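Local atomic coordinates of cycloalternan-forming enzyme (Listeria monocytogenes serovar 1/2a, PDB entry 5F7U), a protein that belongs to glycoside hydrolase family 31, with a mutarotase-like N-terminal beta domain, a TIM barrel and a family 6 carbohydrate-binding module. Residues F290-N302 with L333-V347. The protein carries 1 engineered substitution. Sequence-based numbering, arbitrary orientation.
Sequences FFVSANKYGMYVN and LDYYVISGKDQNDIV
Strand 297-301 pairs antiparallel with strand 333-338, and the first turn or so of helix 343-354 packs over the hairpin that 297-301 forms with strand 290-293. This is a buried contact in the mutarotase-like beta-sandwich region of the family 31 enzyme, where 333-338 joins the hairpin to strand 158-164. Gly298 with Ile338 and Tyr300 with Tyr336 are hydrogen-bonded pairs; Met299 with Val337 and Val301 with Tyr335 are non-hydrogen-bonded pairs. The ladder is extended by Asn302 N, which donates to Asp334 O at 2.8 Å. The side chains of these two residues run alongside each other. Asn302 ND2 meets Asp334 OD2 at 2.9 Å from above the carboxylate plane, and Arg160 forms a salt bridge to the same oxygen.

On the face of Ile338, the Tyr300 and Tyr336 rings point the same way. Their planes lie 20° apart but are slid past each other, with Tyr300 CD2 3.6 Å from Tyr336 CD1. Ile346 turns its CG2 to Gly298 N at 3.7 Å and its CD1 to the Lys296 carbonyl. Phe290 and Val292 also touch this CG2.

At the hairpin turn, Gln343 bends at chi2 (-66°), which brings its amide back to the loop. Its NE2 donates to Ser293 O at 3.0 Å, from above the carbonyl plane. Lys296 N reaches that oxygen from the opposite face. A water links Lys296 O to Ser339 OG.

Two donors thus satisfy the buried Ser293 carbonyl, one from the turn itself and one from the helix. Backbone bonds run along the middle of the ladder under apolar side chains, and side-chain polar bonds add to them at the Asn302 and Ser293 ends.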
ATOM      1  N   PHE A 290      -8.717  -8.367   6.006  1.00 11.66           N
ATOM      2  CA  PHE A 290      -8.851  -8.822   4.638  1.00 11.78           C
ATOM      3  C   PHE A 290      -7.494  -9.349   4.228  1.00 11.88           C
ATOM      4  O   PHE A 290      -6.486  -8.678   4.424  1.00 11.48           O
ATOM      5  CB  PHE A 290      -9.233  -7.644   3.730  1.00 11.81           C
ATOM      6  CG  PHE A 290      -9.153  -7.936   2.241  1.00 11.94           C
ATOM      7  CD1 PHE A 290      -9.848  -9.013   1.652  1.00 12.25           C
ATOM      8  CD2 PHE A 290      -8.431  -7.072   1.414  1.00 11.94           C
ATOM      9  CE1 PHE A 290      -9.782  -9.243   0.271  1.00 12.50           C
ATOM     10  CE2 PHE A 290      -8.365  -7.297   0.022  1.00 12.32           C
ATOM     11  CZ  PHE A 290      -9.040  -8.374  -0.542  1.00 12.37           C
ATOM     12  N   PHE A 291      -7.478 -10.552   3.671  1.00 11.90           N
ATOM     13  CA  PHE A 291      -6.273 -11.061   3.035  1.00 12.14           C
ATOM     14  C   PHE A 291      -6.547 -11.615   1.650  1.00 12.01           C
ATOM     15  O   PHE A 291      -7.673 -11.995   1.329  1.00 12.11           O
ATOM     16  CB  PHE A 291      -5.546 -12.107   3.913  1.00 12.43           C
ATOM     17  CG  PHE A 291      -6.236 -13.454   4.012  1.00 12.98           C
ATOM     18  CD1 PHE A 291      -6.103 -14.402   2.989  1.00 13.11           C
ATOM     19  CD2 PHE A 291      -6.977 -13.793   5.151  1.00 13.14           C
ATOM     20  CE1 PHE A 291      -6.723 -15.638   3.079  1.00 13.59           C
ATOM     21  CE2 PHE A 291      -7.587 -15.037   5.250  1.00 13.51           C
ATOM     22  CZ  PHE A 291      -7.465 -15.957   4.215  1.00 13.70           C
ATOM     23  N   VAL A 292      -5.499 -11.658   0.842  1.00 11.92           N
ATOM     24  CA  VAL A 292      -5.554 -12.276  -0.483  1.00 12.19           C
ATOM     25  C   VAL A 292      -4.591 -13.441  -0.492  1.00 12.35           C
ATOM     26  O   VAL A 292      -3.435 -13.287  -0.065  1.00 12.35           O
ATOM     27  CB  VAL A 292      -5.165 -11.259  -1.577  1.00 12.22           C
ATOM     28  CG1 VAL A 292      -5.019 -11.952  -2.942  1.00 12.54           C
ATOM     29  CG2 VAL A 292      -6.194 -10.135  -1.649  1.00 11.98           C
ATOM     30  N   SER A 293      -5.071 -14.601  -0.960  1.00 12.70           N
ATOM     31  CA  SER A 293      -4.212 -15.774  -1.107  1.00 13.54           C
ATOM     32  C   SER A 293      -3.788 -15.931  -2.547  1.00 14.04           C
ATOM     33  O   SER A 293      -4.582 -15.703  -3.464  1.00 14.35           O
ATOM     34  CB  SER A 293      -4.933 -17.029  -0.620  1.00 13.79           C
ATOM     35  OG  SER A 293      -4.278 -18.190  -1.113  1.00 14.48           O
ATOM     36  N   ALA A 294      -2.537 -16.361  -2.750  1.00 14.47           N
ATOM     37  CA  ALA A 294      -2.075 -16.687  -4.083  1.00 15.25           C
ATOM     38  C   ALA A 294      -2.781 -17.925  -4.676  1.00 16.01           C
ATOM     39  O   ALA A 294      -2.617 -18.219  -5.858  1.00 16.95           O
ATOM     40  CB  ALA A 294      -0.563 -16.832  -4.093  1.00 15.98           C
ATOM     41  N   ASN A 295      -3.593 -18.618  -3.871  1.00 15.98           N
ATOM     42  CA  ASN A 295      -4.519 -19.641  -4.382  1.00 16.53           C
ATOM     43  C   ASN A 295      -5.805 -19.082  -4.988  1.00 16.20           C
ATOM     44  O   ASN A 295      -6.759 -19.820  -5.237  1.00 16.35           O
ATOM     45  CB  ASN A 295      -4.794 -20.723  -3.326  1.00 17.40           C
ATOM     46  CG  ASN A 295      -3.600 -21.638  -3.149  1.00 18.82           C
ATOM     47  OD1 ASN A 295      -2.558 -21.417  -3.777  1.00 19.81           O
ATOM     48  ND2 ASN A 295      -3.717 -22.633  -2.289  1.00 19.26           N
ATOM     49  N   LYS A 296      -5.809 -17.763  -5.212  1.00 15.77           N
ATOM     50  CA  LYS A 296      -6.811 -17.083  -6.066  1.00 15.73           C
ATOM     51  C   LYS A 296      -8.156 -16.830  -5.367  1.00 15.12           C
ATOM     52  O   LYS A 296      -9.234 -16.969  -5.974  1.00 14.99           O
ATOM     53  CB  LYS A 296      -7.020 -17.818  -7.397  1.00 17.15           C
ATOM     54  CG  LYS A 296      -5.742 -17.994  -8.200  1.00 18.59           C
ATOM     55  CD  LYS A 296      -6.053 -18.524  -9.583  1.00 21.05           C
ATOM     56  CE  LYS A 296      -4.744 -18.698 -10.339  1.00 23.05           C
ATOM     57  NZ  LYS A 296      -4.970 -19.225 -11.709  1.00 25.30           N
ATOM     58  N   TYR A 297      -8.087 -16.437  -4.098  1.00 14.32           N
ATOM     59  CA  TYR A 297      -9.270 -15.944  -3.406  1.00 13.98           C
ATOM     60  C   TYR A 297      -8.823 -14.917  -2.371  1.00 13.60           C
ATOM     61  O   TYR A 297      -7.658 -14.891  -1.959  1.00 13.13           O
ATOM     62  CB  TYR A 297     -10.081 -17.094  -2.754  1.00 14.21           C
ATOM     63  CG  TYR A 297      -9.335 -17.708  -1.585  1.00 14.25           C
ATOM     64  CD1 TYR A 297      -8.392 -18.715  -1.803  1.00 14.50           C
ATOM     65  CD2 TYR A 297      -9.535 -17.246  -0.290  1.00 14.01           C
ATOM     66  CE1 TYR A 297      -7.662 -19.252  -0.753  1.00 14.61           C
ATOM     67  CE2 TYR A 297      -8.803 -17.770   0.785  1.00 14.35           C
ATOM     68  CZ  TYR A 297      -7.883 -18.785   0.532  1.00 14.44           C
ATOM     69  OH  TYR A 297      -7.151 -19.293   1.561  1.00 14.89           O
ATOM     70  N   GLY A 298      -9.772 -14.077  -1.966  1.00 13.40           N
ATOM     71  CA  GLY A 298      -9.617 -13.215  -0.807  1.00 13.26           C
ATOM     72  C   GLY A 298     -10.620 -13.608   0.260  1.00 13.22           C
ATOM     73  O   GLY A 298     -11.640 -14.243  -0.037  1.00 13.68           O
ATOM     74  N   MET A 299     -10.323 -13.239   1.508  1.00 13.06           N
ATOM     75  CA  MET A 299     -11.287 -13.457   2.601  1.00 13.19           C
ATOM     76  C   MET A 299     -11.374 -12.164   3.373  1.00 12.91           C
ATOM     77  O   MET A 299     -10.357 -11.629   3.767  1.00 12.50           O
ATOM     78  CB  MET A 299     -10.830 -14.578   3.543  1.00 13.70           C
ATOM     79  CG  MET A 299     -11.819 -14.866   4.686  1.00 14.51           C
ATOM     80  SD  MET A 299     -11.404 -16.352   5.645  1.00 15.67           S
ATOM     81  CE  MET A 299     -11.757 -17.640   4.446  1.00 15.67           C
ATOM     82  N   TYR A 300     -12.599 -11.699   3.593  1.00 12.89           N
ATOM     83  CA  TYR A 300     -12.848 -10.461   4.322  1.00 12.92           C
ATOM     84  C   TYR A 300     -13.803 -10.756   5.459  1.00 13.05           C
ATOM     85  O   TYR A 300     -14.917 -11.208   5.223  1.00 13.31           O
ATOM     86  CB  TYR A 300     -13.419  -9.381   3.383  1.00 13.29           C
ATOM     87  CG  TYR A 300     -13.894  -8.130   4.115  1.00 13.68           C
ATOM     88  CD1 TYR A 300     -13.059  -7.480   5.035  1.00 13.60           C
ATOM     89  CD2 TYR A 300     -15.185  -7.619   3.900  1.00 14.30           C
ATOM     90  CE1 TYR A 300     -13.489  -6.342   5.713  1.00 13.71           C
ATOM     91  CE2 TYR A 300     -15.621  -6.472   4.569  1.00 14.41           C
ATOM     92  CZ  TYR A 300     -14.765  -5.855   5.474  1.00 14.26           C
ATOM     93  OH  TYR A 300     -15.173  -4.726   6.146  1.00 14.67           O
ATOM     94  N   VAL A 301     -13.365 -10.503   6.696  1.00 12.97           N
ATOM     95  CA  VAL A 301     -14.256 -10.683   7.860  1.00 13.46           C
ATOM     96  C   VAL A 301     -14.819  -9.297   8.136  1.00 13.76           C
ATOM     97  O   VAL A 301     -14.074  -8.387   8.519  1.00 13.50           O
ATOM     98  CB  VAL A 301     -13.531 -11.287   9.086  1.00 13.60           C
ATOM     99  CG1 VAL A 301     -14.450 -11.371  10.319  1.00 14.18           C
ATOM    100  CG2 VAL A 301     -13.009 -12.679   8.755  1.00 13.71           C
ATOM    101  N   ASN A 302     -16.126  -9.161   7.921  1.00 13.82           N
ATOM    102  CA  ASN A 302     -16.811  -7.878   7.976  1.00 14.37           C
ATOM    103  C   ASN A 302     -17.199  -7.520   9.399  1.00 14.43           C
ATOM    104  O   ASN A 302     -18.318  -7.805   9.841  1.00 15.25           O
ATOM    105  CB  ASN A 302     -18.048  -7.892   7.058  1.00 15.40           C
ATOM    106  CG  ASN A 302     -18.777  -6.549   7.041  1.00 16.44           C
ATOM    107  OD1 ASN A 302     -18.187  -5.510   7.332  1.00 16.33           O
ATOM    108  ND2 ASN A 302     -20.068  -6.576   6.724  1.00 17.26           N
ATOM    109  N   LEU A 333     -21.931 -13.338  12.733  1.00 15.70           N
ATOM    110  CA  LEU A 333     -20.646 -13.406  12.048  1.00 14.90           C
ATOM    111  C   LEU A 333     -20.912 -13.203  10.560  1.00 14.87           C
ATOM    112  O   LEU A 333     -21.814 -13.811  10.013  1.00 14.84           O
ATOM    113  CB  LEU A 333     -19.981 -14.771  12.305  1.00 14.96           C
ATOM    114  CG  LEU A 333     -18.751 -15.109  11.441  1.00 14.54           C
ATOM    115  CD1 LEU A 333     -17.573 -14.180  11.773  1.00 14.26           C
ATOM    116  CD2 LEU A 333     -18.336 -16.558  11.635  1.00 14.55           C
ATOM    117  N   ASP A 334     -20.105 -12.359   9.918  1.00 14.56           N
ATOM    118  CA  ASP A 334     -20.351 -11.943   8.533  1.00 14.73           C
ATOM    119  C   ASP A 334     -19.000 -11.929   7.816  1.00 14.10           C
ATOM    120  O   ASP A 334     -18.124 -11.120   8.147  1.00 13.77           O
ATOM    121  CB  ASP A 334     -20.992 -10.552   8.574  1.00 15.19           C
ATOM    122  CG  ASP A 334     -21.359 -10.002   7.201  1.00 15.61           C
ATOM    123  OD1 ASP A 334     -21.209 -10.681   6.167  1.00 15.54           O
ATOM    124  OD2 ASP A 334     -21.818  -8.841   7.175  1.00 16.06           O
ATOM    125  N   TYR A 335     -18.805 -12.839   6.859  1.00 13.90           N
ATOM    126  CA  TYR A 335     -17.528 -12.851   6.117  1.00 13.81           C
ATOM    127  C   TYR A 335     -17.708 -13.228   4.656  1.00 13.75           C
ATOM    128  O   TYR A 335     -18.723 -13.815   4.276  1.00 14.49           O
ATOM    129  CB  TYR A 335     -16.454 -13.720   6.809  1.00 13.81           C
ATOM    130  CG  TYR A 335     -16.705 -15.217   6.811  1.00 14.57           C
ATOM    131  CD1 TYR A 335     -17.566 -15.789   7.746  1.00 15.07           C
ATOM    132  CD2 TYR A 335     -16.045 -16.063   5.900  1.00 14.70           C
ATOM    133  CE1 TYR A 335     -17.817 -17.168   7.766  1.00 15.63           C
ATOM    134  CE2 TYR A 335     -16.281 -17.447   5.906  1.00 15.33           C
ATOM    135  CZ  TYR A 335     -17.164 -17.982   6.847  1.00 15.92           C
ATOM    136  OH  TYR A 335     -17.444 -19.326   6.905  1.00 17.12           O
ATOM    137  N   TYR A 336     -16.730 -12.856   3.841  1.00 13.45           N
ATOM    138  CA  TYR A 336     -16.832 -13.059   2.406  1.00 13.65           C
ATOM    139  C   TYR A 336     -15.658 -13.886   1.925  1.00 13.44           C
ATOM    140  O   TYR A 336     -14.523 -13.702   2.397  1.00 13.36           O
ATOM    141  CB  TYR A 336     -16.795 -11.738   1.654  1.00 13.58           C
ATOM    142  CG  TYR A 336     -17.895 -10.744   1.948  1.00 14.03           C
ATOM    143  CD1 TYR A 336     -17.864  -9.935   3.109  1.00 14.06           C
ATOM    144  CD2 TYR A 336     -18.925 -10.530   1.026  1.00 14.53           C
ATOM    145  CE1 TYR A 336     -18.880  -8.993   3.353  1.00 14.37           C
ATOM    146  CE2 TYR A 336     -19.927  -9.592   1.257  1.00 14.76           C
ATOM    147  CZ  TYR A 336     -19.898  -8.832   2.414  1.00 14.96           C
ATOM    148  OH  TYR A 336     -20.906  -7.900   2.582  1.00 15.62           O
ATOM    149  N   VAL A 337     -15.929 -14.798   0.988  1.00 13.72           N
ATOM    150  CA  VAL A 337     -14.872 -15.426   0.204  1.00 13.74           C
ATOM    151  C   VAL A 337     -14.988 -14.860  -1.216  1.00 13.87           C
ATOM    152  O   VAL A 337     -16.001 -15.035  -1.879  1.00 14.08           O
ATOM    153  CB  VAL A 337     -14.962 -16.973   0.218  1.00 14.18           C
ATOM    154  CG1 VAL A 337     -13.885 -17.581  -0.686  1.00 14.38           C
ATOM    155  CG2 VAL A 337     -14.856 -17.494   1.652  1.00 14.21           C
ATOM    156  N   ILE A 338     -13.926 -14.193  -1.648  1.00 13.63           N
ATOM    157  CA  ILE A 338     -13.940 -13.331  -2.822  1.00 13.86           C
ATOM    158  C   ILE A 338     -13.084 -13.968  -3.905  1.00 14.30           C
ATOM    159  O   ILE A 338     -11.892 -14.211  -3.692  1.00 13.96           O
ATOM    160  CB  ILE A 338     -13.384 -11.933  -2.465  1.00 13.60           C
ATOM    161  CG1 ILE A 338     -14.156 -11.352  -1.255  1.00 13.73           C
ATOM    162  CG2 ILE A 338     -13.473 -11.010  -3.680  1.00 13.45           C
ATOM    163  CD1 ILE A 338     -13.646 -10.000  -0.790  1.00 13.89           C
ATOM    164  N   SER A 339     -13.708 -14.252  -5.049  1.00 15.35           N
ATOM    165  CA  SER A 339     -12.988 -14.688  -6.241  1.00 16.94           C
ATOM    166  C   SER A 339     -13.025 -13.541  -7.259  1.00 17.29           C
ATOM    167  O   SER A 339     -13.512 -12.448  -6.958  1.00 17.26           O
ATOM    168  CB  SER A 339     -13.635 -15.958  -6.797  1.00 18.21           C
ATOM    169  OG  SER A 339     -12.936 -16.415  -7.951  1.00 21.11           O
ATOM    170  N   GLY A 340     -12.463 -13.768  -8.443  1.00 17.47           N
ATOM    171  CA  GLY A 340     -12.488 -12.759  -9.492  1.00 18.40           C
ATOM    172  C   GLY A 340     -11.717 -13.240 -10.709  1.00 19.02           C
ATOM    173  O   GLY A 340     -11.296 -14.401 -10.752  1.00 18.91           O
ATOM    174  N   LYS A 341     -11.546 -12.342 -11.680  1.00 19.67           N
ATOM    175  CA  LYS A 341     -10.895 -12.660 -12.958  1.00 20.71           C
ATOM    176  C   LYS A 341      -9.393 -12.881 -12.761  1.00 19.75           C
ATOM    177  O   LYS A 341      -8.766 -13.697 -13.458  1.00 19.15           O
ATOM    178  CB  LYS A 341     -11.137 -11.536 -13.980  1.00 23.18           C
ATOM    179  CG  LYS A 341     -12.617 -11.284 -14.282  1.00 26.43           C
ATOM    180  CD  LYS A 341     -12.839 -10.176 -15.327  1.00 29.69           C
ATOM    181  CE  LYS A 341     -12.955  -8.765 -14.724  1.00 30.70           C
ATOM    182  NZ  LYS A 341     -14.154  -8.599 -13.837  1.00 32.07           N
ATOM    183  N   ASP A 342      -8.841 -12.146 -11.798  1.00 18.33           N
ATOM    184  CA  ASP A 342      -7.438 -12.241 -11.401  1.00 18.01           C
ATOM    185  C   ASP A 342      -7.257 -11.637  -9.999  1.00 16.32           C
ATOM    186  O   ASP A 342      -8.246 -11.275  -9.364  1.00 15.75           O
ATOM    187  CB  ASP A 342      -6.515 -11.602 -12.468  1.00 19.40           C
ATOM    188  CG  ASP A 342      -6.749 -10.111 -12.687  1.00 21.23           C
ATOM    189  OD1 ASP A 342      -7.139  -9.359 -11.766  1.00 21.29           O
ATOM    190  OD2 ASP A 342      -6.432  -9.655 -13.817  1.00 23.20           O
ATOM    191  N   GLN A 343      -6.018 -11.524  -9.499  1.00 15.14           N
ATOM    192  CA  GLN A 343      -5.824 -11.093  -8.097  1.00 14.29           C
ATOM    193  C   GLN A 343      -6.239  -9.651  -7.879  1.00 14.03           C
ATOM    194  O   GLN A 343      -6.768  -9.298  -6.818  1.00 13.75           O
ATOM    195  CB  GLN A 343      -4.368 -11.265  -7.632  1.00 14.04           C
ATOM    196  CG  GLN A 343      -3.845 -12.689  -7.801  1.00 13.91           C
ATOM    197  CD  GLN A 343      -4.562 -13.677  -6.892  1.00 13.94           C
ATOM    198  OE1 GLN A 343      -5.537 -14.326  -7.292  1.00 14.19           O
ATOM    199  NE2 GLN A 343      -4.075 -13.807  -5.671  1.00 13.53           N
ATOM    200  N   ASN A 344      -6.000  -8.819  -8.899  1.00 13.84           N
ATOM    201  CA  ASN A 344      -6.373  -7.427  -8.787  1.00 14.19           C
ATOM    202  C   ASN A 344      -7.874  -7.226  -8.829  1.00 14.24           C
ATOM    203  O   ASN A 344      -8.402  -6.303  -8.190  1.00 14.53           O
ATOM    204  CB  ASN A 344      -5.653  -6.621  -9.854  1.00 14.56           C
ATOM    205  CG  ASN A 344      -4.161  -6.614  -9.625  1.00 14.57           C
ATOM    206  OD1 ASN A 344      -3.709  -6.294  -8.519  1.00 14.80           O
ATOM    207  ND2 ASN A 344      -3.394  -7.030 -10.635  1.00 15.03           N
ATOM    208  N   ASP A 345      -8.547  -8.124  -9.537  1.00 14.78           N
ATOM    209  CA  ASP A 345     -10.006  -8.138  -9.561  1.00 14.76           C
ATOM    210  C   ASP A 345     -10.584  -8.562  -8.210  1.00 14.42           C
ATOM    211  O   ASP A 345     -11.663  -8.084  -7.822  1.00 14.18           O
ATOM    212  CB  ASP A 345     -10.521  -9.055 -10.659  1.00 15.85           C
ATOM    213  CG  ASP A 345     -11.973  -8.795 -10.984  1.00 16.64           C
ATOM    214  OD1 ASP A 345     -12.332  -7.602 -11.087  1.00 16.94           O
ATOM    215  OD2 ASP A 345     -12.730  -9.773 -11.125  1.00 17.05           O
ATOM    216  N   ILE A 346      -9.864  -9.423  -7.477  1.00 13.64           N
ATOM    217  CA  ILE A 346     -10.281  -9.783  -6.113  1.00 13.48           C
ATOM    218  C   ILE A 346     -10.252  -8.527  -5.241  1.00 13.34           C
ATOM    219  O   ILE A 346     -11.207  -8.245  -4.510  1.00 13.29           O
ATOM    220  CB  ILE A 346      -9.414 -10.922  -5.524  1.00 13.31           C
ATOM    221  CG1 ILE A 346      -9.735 -12.236  -6.266  1.00 13.74           C
ATOM    222  CG2 ILE A 346      -9.593 -11.055  -4.006  1.00 12.97           C
ATOM    223  CD1 ILE A 346      -8.750 -13.369  -5.975  1.00 13.94           C
ATOM    224  N   VAL A 347      -9.169  -7.753  -5.358  1.00 13.08           N
ATOM    225  CA  VAL A 347      -9.083  -6.456  -4.670  1.00 13.34           C
ATOM    226  C   VAL A 347     -10.212  -5.509  -5.079  1.00 13.58           C
ATOM    227  O   VAL A 347     -10.823  -4.863  -4.206  1.00 13.78           O
ATOM    228  CB  VAL A 347      -7.683  -5.804  -4.815  1.00 13.13           C
ATOM    229  CG1 VAL A 347      -7.613  -4.489  -4.029  1.00 13.19           C
ATOM    230  CG2 VAL A 347      -6.654  -6.776  -4.270  1.00 13.32           C
TER
HETATM  231  O   HOH W   1     -10.467 -17.230  -8.277  1.00 22.32           O
HETATM  232  O   HOH W   2     -18.543 -10.524  11.230  1.00 17.55           O